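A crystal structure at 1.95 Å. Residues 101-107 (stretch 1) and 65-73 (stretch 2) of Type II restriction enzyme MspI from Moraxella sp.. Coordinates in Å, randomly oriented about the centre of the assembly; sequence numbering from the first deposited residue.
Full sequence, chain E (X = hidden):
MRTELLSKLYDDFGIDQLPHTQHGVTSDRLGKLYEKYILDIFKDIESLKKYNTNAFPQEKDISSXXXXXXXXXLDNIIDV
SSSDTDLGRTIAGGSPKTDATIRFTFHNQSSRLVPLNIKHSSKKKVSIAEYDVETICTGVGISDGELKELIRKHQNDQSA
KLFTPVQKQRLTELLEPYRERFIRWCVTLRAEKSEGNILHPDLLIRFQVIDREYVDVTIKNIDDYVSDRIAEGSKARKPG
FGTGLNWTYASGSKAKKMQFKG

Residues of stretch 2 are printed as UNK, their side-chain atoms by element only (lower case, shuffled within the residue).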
ATOM      1  N   THR E 101      -8.015  -6.797  -7.589  1.00 13.43           N
ATOM      2  CA  THR E 101      -7.353  -8.082  -7.731  1.00 12.55           C
ATOM      3  C   THR E 101      -7.058  -8.425  -9.184  1.00 15.28           C
ATOM      4  O   THR E 101      -7.712  -7.923 -10.109  1.00 16.36           O
ATOM      5  CB  THR E 101      -8.205  -9.232  -7.146  1.00 16.48           C
ATOM      6  OG1 THR E 101      -9.426  -9.358  -7.886  1.00 13.50           O
ATOM      7  CG2 THR E 101      -8.540  -8.963  -5.695  1.00 14.34           C
ATOM      8  N   ILE E 102      -6.050  -9.271  -9.369  1.00 13.71           N
ATOM      9  CA  ILE E 102      -5.665  -9.779 -10.687  1.00 15.36           C
ATOM     10  C   ILE E 102      -5.582 -11.289 -10.470  1.00 17.61           C
ATOM     11  O   ILE E 102      -5.026 -11.738  -9.457  1.00 16.68           O
ATOM     12  CB  ILE E 102      -4.262  -9.313 -11.127  1.00 13.23           C
ATOM     13  CG1 ILE E 102      -4.226  -7.792 -11.266  1.00 13.12           C
ATOM     14  CG2 ILE E 102      -3.873  -9.989 -12.462  1.00 12.85           C
ATOM     15  CD1 ILE E 102      -2.839  -7.264 -11.575  1.00 15.72           C
ATOM     16  N   ARG E 103      -6.168 -12.064 -11.374  1.00 12.71           N
ATOM     17  CA  ARG E 103      -6.086 -13.517 -11.276  1.00 16.01           C
ATOM     18  C   ARG E 103      -5.329 -14.040 -12.492  1.00 17.34           C
ATOM     19  O   ARG E 103      -5.680 -13.726 -13.632  1.00 20.11           O
ATOM     20  CB  ARG E 103      -7.476 -14.159 -11.226  1.00 18.70           C
ATOM     21  CG  ARG E 103      -7.420 -15.690 -11.267  1.00 21.53           C
ATOM     22  CD  ARG E 103      -8.806 -16.319 -11.181  1.00 22.28           C
ATOM     23  NE  ARG E 103      -9.442 -16.069  -9.893  1.00 24.13           N
ATOM     24  CZ  ARG E 103      -9.085 -16.638  -8.744  1.00 24.72           C
ATOM     25  NH1 ARG E 103      -8.086 -17.509  -8.698  1.00 26.77           N
ATOM     26  NH2 ARG E 103      -9.728 -16.323  -7.629  1.00 26.04           N
ATOM     27  N   PHE E 104      -4.276 -14.816 -12.250  1.00 15.87           N
ATOM     28  CA  PHE E 104      -3.497 -15.388 -13.343  1.00 15.40           C
ATOM     29  C   PHE E 104      -3.799 -16.868 -13.430  1.00 19.62           C
ATOM     30  O   PHE E 104      -3.837 -17.554 -12.406  1.00 20.33           O
ATOM     31  CB  PHE E 104      -1.995 -15.237 -13.110  1.00 18.44           C
ATOM     32  CG  PHE E 104      -1.525 -13.822 -13.024  1.00 20.19           C
ATOM     33  CD1 PHE E 104      -1.393 -13.192 -11.790  1.00 19.68           C
ATOM     34  CD2 PHE E 104      -1.178 -13.123 -14.173  1.00 16.61           C
ATOM     35  CE1 PHE E 104      -0.913 -11.883 -11.705  1.00 18.23           C
ATOM     36  CE2 PHE E 104      -0.703 -11.824 -14.093  1.00 18.03           C
ATOM     37  CZ  PHE E 104      -0.569 -11.205 -12.856  1.00 16.94           C
ATOM     38  N   THR E 105      -4.014 -17.362 -14.642  1.00 18.30           N
ATOM     39  CA  THR E 105      -4.290 -18.777 -14.848  1.00 19.53           C
ATOM     40  C   THR E 105      -3.078 -19.372 -15.548  1.00 18.89           C
ATOM     41  O   THR E 105      -2.572 -18.810 -16.522  1.00 15.88           O
ATOM     42  CB  THR E 105      -5.549 -18.981 -15.711  1.00 20.55           C
ATOM     43  OG1 THR E 105      -6.679 -18.438 -15.023  1.00 23.68           O
ATOM     44  CG2 THR E 105      -5.797 -20.468 -15.967  1.00 20.55           C
ATOM     45  N   PHE E 106      -2.613 -20.510 -15.044  1.00 18.50           N
ATOM     46  CA  PHE E 106      -1.434 -21.162 -15.596  1.00 17.85           C
ATOM     47  C   PHE E 106      -1.766 -22.345 -16.514  1.00 20.50           C
ATOM     48  O   PHE E 106      -2.930 -22.665 -16.730  1.00 18.31           O
ATOM     49  CB  PHE E 106      -0.516 -21.585 -14.447  1.00 19.06           C
ATOM     50  CG  PHE E 106      -0.227 -20.475 -13.475  1.00 21.48           C
ATOM     51  CD1 PHE E 106      -0.694 -20.537 -12.160  1.00 20.46           C
ATOM     52  CD2 PHE E 106       0.485 -19.350 -13.877  1.00 20.11           C
ATOM     53  CE1 PHE E 106      -0.458 -19.493 -11.262  1.00 20.23           C
ATOM     54  CE2 PHE E 106       0.724 -18.302 -12.986  1.00 21.68           C
ATOM     55  CZ  PHE E 106       0.252 -18.373 -11.679  1.00 18.85           C
ATOM     56  N   HIS E 107      -0.741 -22.999 -17.048  1.00 22.31           N
ATOM     57  CA  HIS E 107      -0.940 -24.112 -17.976  1.00 27.79           C
ATOM     58  C   HIS E 107      -1.744 -25.308 -17.469  1.00 26.66           C
ATOM     59  O   HIS E 107      -2.567 -25.848 -18.202  1.00 24.72           O
ATOM     60  CB  HIS E 107       0.410 -24.616 -18.482  1.00 30.99           C
ATOM     61  CG  HIS E 107       1.208 -25.331 -17.439  1.00 39.73           C
ATOM     62  ND1 HIS E 107       1.717 -24.695 -16.325  1.00 45.62           N
ATOM     63  CD2 HIS E 107       1.557 -26.634 -17.321  1.00 41.81           C
ATOM     64  CE1 HIS E 107       2.346 -25.575 -15.567  1.00 46.39           C
ATOM     65  NE2 HIS E 107       2.264 -26.759 -16.147  1.00 44.76           N
ATOM     66  N   UNK E  65       7.299  -4.986 -13.592  1.00 16.01           N
ATOM     67  CA  UNK E  65       7.525  -4.809 -12.163  1.00 16.23           C
ATOM     68  C   UNK E  65       6.499  -5.619 -11.372  1.00 14.79           C
ATOM     69  O   UNK E  65       6.809  -6.166 -10.314  1.00 15.64           O
ATOM     70  c   UNK E  65       8.659  -2.499 -12.102  1.00 16.24           C
ATOM     71  c   UNK E  65       7.423  -3.326 -11.770  1.00 11.26           C
ATOM     72  n   UNK E  65       9.466   1.258 -12.073  1.00 17.69           N
ATOM     73  c   UNK E  65       9.678  -0.214 -12.158  1.00 21.78           C
ATOM     74  c   UNK E  65       8.419  -1.019 -11.858  1.00 14.76           C
ATOM     75  N   UNK E  66       5.273  -5.695 -11.875  1.00 12.89           N
ATOM     76  CA  UNK E  66       4.247  -6.451 -11.165  1.00 14.31           C
ATOM     77  C   UNK E  66       4.557  -7.950 -11.207  1.00 14.40           C
ATOM     78  O   UNK E  66       4.491  -8.634 -10.180  1.00 14.84           O
ATOM     79  c   UNK E  66       2.860  -6.162 -11.752  1.00 13.98           C
ATOM     80  c   UNK E  66       0.495  -5.615 -11.073  1.00 16.66           C
ATOM     81  c   UNK E  66       1.261  -8.013 -11.164  1.00 17.25           C
ATOM     82  c   UNK E  66       1.673  -6.577 -10.860  1.00 16.45           C
ATOM     83  N   UNK E  67       4.904  -8.464 -12.383  1.00 15.76           N
ATOM     84  CA  UNK E  67       5.230  -9.886 -12.504  1.00 15.06           C
ATOM     85  C   UNK E  67       6.490 -10.224 -11.707  1.00 14.96           C
ATOM     86  O   UNK E  67       6.610 -11.310 -11.129  1.00 16.29           O
ATOM     87  c   UNK E  67       4.199 -10.162 -14.899  1.00 18.52           C
ATOM     88  c   UNK E  67       3.062 -11.044 -14.391  1.00 16.76           C
ATOM     89  c   UNK E  67       5.422 -10.274 -13.977  1.00 14.58           C
ATOM     90  c   UNK E  67       4.595 -10.558 -16.317  1.00 16.35           C
ATOM     91  N   UNK E  68       7.429  -9.288 -11.663  1.00 15.30           N
ATOM     92  CA  UNK E  68       8.673  -9.513 -10.942  1.00 18.17           C
ATOM     93  C   UNK E  68       8.426  -9.634  -9.438  1.00 20.69           C
ATOM     94  O   UNK E  68       9.010 -10.492  -8.770  1.00 18.18           O
ATOM     95  n   UNK E  68      13.919  -6.000 -10.423  1.00 36.59           N
ATOM     96  c   UNK E  68       9.655  -8.379 -11.239  1.00 22.73           C
ATOM     97  c   UNK E  68      11.852  -7.276 -10.882  1.00 32.87           C
ATOM     98  c   UNK E  68      13.104  -7.185 -10.025  1.00 35.97           C
ATOM     99  c   UNK E  68      10.992  -8.478 -10.528  1.00 27.58           C
ATOM    100  N   UNK E  69       7.554  -8.787  -8.905  1.00 17.21           N
ATOM    101  CA  UNK E  69       7.248  -8.833  -7.478  1.00 19.06           C
ATOM    102  C   UNK E  69       6.587 -10.159  -7.118  1.00 15.88           C
ATOM    103  O   UNK E  69       6.594 -10.566  -5.961  1.00 17.62           O
ATOM    104  c   UNK E  69       6.326  -7.676  -7.101  1.00 16.66           C
ATOM    105  N   UNK E  70       6.015 -10.823  -8.119  1.00 14.90           N
ATOM    106  CA  UNK E  70       5.342 -12.103  -7.925  1.00 16.66           C
ATOM    107  C   UNK E  70       6.188 -13.284  -8.376  1.00 18.36           C
ATOM    108  O   UNK E  70       5.763 -14.435  -8.251  1.00 18.99           O
ATOM    109  c   UNK E  70       1.789 -11.196  -9.328  1.00 16.67           C
ATOM    110  c   UNK E  70       4.025 -12.132  -8.707  1.00 15.27           C
ATOM    111  c   UNK E  70       2.363 -11.605  -6.920  1.00 14.24           C
ATOM    112  c   UNK E  70       2.907 -11.181  -8.278  1.00 17.54           C
ATOM    113  N   UNK E  71       7.374 -13.002  -8.908  1.00 18.22           N
ATOM    114  CA  UNK E  71       8.259 -14.051  -9.402  1.00 21.06           C
ATOM    115  C   UNK E  71       7.522 -14.921 -10.421  1.00 21.44           C
ATOM    116  O   UNK E  71       7.599 -16.147 -10.369  1.00 19.59           O
ATOM    117  n   UNK E  71       9.259 -14.180  -5.994  1.00 34.49           N
ATOM    118  c   UNK E  71       8.759 -14.926  -8.246  1.00 26.56           C
ATOM    119  o   UNK E  71      10.624 -13.551  -7.666  1.00 36.00           O
ATOM    120  c   UNK E  71       9.628 -14.158  -7.272  1.00 31.11           C
ATOM    121  N   UNK E  72       6.804 -14.279 -11.341  1.00 21.01           N
ATOM    122  CA  UNK E  72       6.046 -14.978 -12.370  1.00 20.27           C
ATOM    123  C   UNK E  72       6.598 -14.631 -13.742  1.00 21.89           C
ATOM    124  O   UNK E  72       6.915 -13.473 -14.014  1.00 22.33           O
ATOM    125  c   UNK E  72       4.573 -14.563 -12.353  1.00 24.38           C
ATOM    126  c   UNK E  72       2.575 -14.017 -11.022  1.00 27.46           C
ATOM    127  c   UNK E  72       2.937 -16.375 -11.762  1.00 34.93           C
ATOM    128  c   UNK E  72       3.612 -15.084 -11.288  1.00 26.08           C
ATOM    129  N   UNK E  73       6.691 -15.630 -14.612  1.00 23.71           N
ATOM    130  CA  UNK E  73       7.178 -15.409 -15.967  1.00 21.51           C
ATOM    131  C   UNK E  73       5.985 -15.240 -16.899  1.00 22.18           C
ATOM    132  O   UNK E  73       5.043 -16.031 -16.871  1.00 21.92           O
ATOM    133  c   UNK E  73       8.036 -16.589 -16.418  1.00 26.04           C
ATOM    134  c   UNK E  73       9.292 -16.740 -15.584  1.00 27.07           C
ATOM    135  o   UNK E  73      10.126 -15.804 -15.588  1.00 25.90           O
ATOM    136  o   UNK E  73       9.439 -17.789 -14.921  1.00 26.28           O
TER

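Position 65 has four carbons in an unbranched row ending in a nitrogen. The row is extended and out of reach of stretch 1. This is a lysine, Lys-65. Its amino group is hydrogen-bonded elsewhere in the structure.

Position 66 has four carbons, forked at the second, and no heteroatom. It touches Ile-102 and the edge of the Phe-104 ring. The fork is one bond beyond CB, so this is a leucine, Leu-66. Its CA-to-CB bond points toward the strand. Leu-66 CD1 lies 3.8 Å from Ile-102 CD1, and Leu-66 CD2 lies 4.0 Å from Phe-104 CZ, at the edge of that ring.

Position 67 has the same four carbons and the same fork. Its CA-to-CB bond points sideways, but the end of the side chain comes nearer to stretch 1 and touches the Phe-104 ring. The residue is Leu-67. Its CD2 is 3.9 Å from Phe-104 CE2.

Position 68 again has four carbons in a row and a terminal nitrogen. It is exposed and touches nothing on stretch 1. It is Lys-68.

Position 69 has a single side-chain carbon and makes no contact across. It is Ala-69. Its backbone N donates to Lys-65 O at 3.1 Å, a regular helical bond.

Position 70 has four carbons, forked at the second, and its CA-to-CB bond points toward stretch 1. It touches the Phe-104 ring. It is Leu-70. Leu-70 CD1 is 3.7 Å from Phe-104 CE1.

Position 71 has two carbons, the second carrying two further atoms, one oxygen and one nitrogen, and nothing of stretch 1 is within reach. This is an amide, Asn-71. Its phi is positive, and it is the first residue to leave helical geometry. Asn-71 N donates to Lys-68 O at 3.0 Å as part of a Schellman motif.

Position 72 has four carbons forked at the second, and it reaches two rings of stretch 1. It is Leu-72. Its CD1 sits over one face of the Phe-104 ring, 4.1 Å from Phe-104 CD1. Its CD2 meets the edge of the other ring, 3.2 Å from Phe-106 CE2, a tight approach. Leu-72 N donates to Leu-67 O at 3.0 Å, which closes the motif.

Position 73 has two carbons, the second carrying two oxygens, out of reach of stretch 1. This carboxylate is Asp-73, which is exposed.

The contact is wholly apolar, with no hydrogen bond across it. Phe-104 is its centre and touches all four leucines. The helix supplies Leu-66 and Leu-67; the turn that follows brings Leu-72 back to the strand. Ile-102 and Phe-106 extend the contact along the strand. Thr-101, Arg-103 and Thr-105 alternate with them and make no contact.

Stretch 2 (65-73) KLLKALNLD
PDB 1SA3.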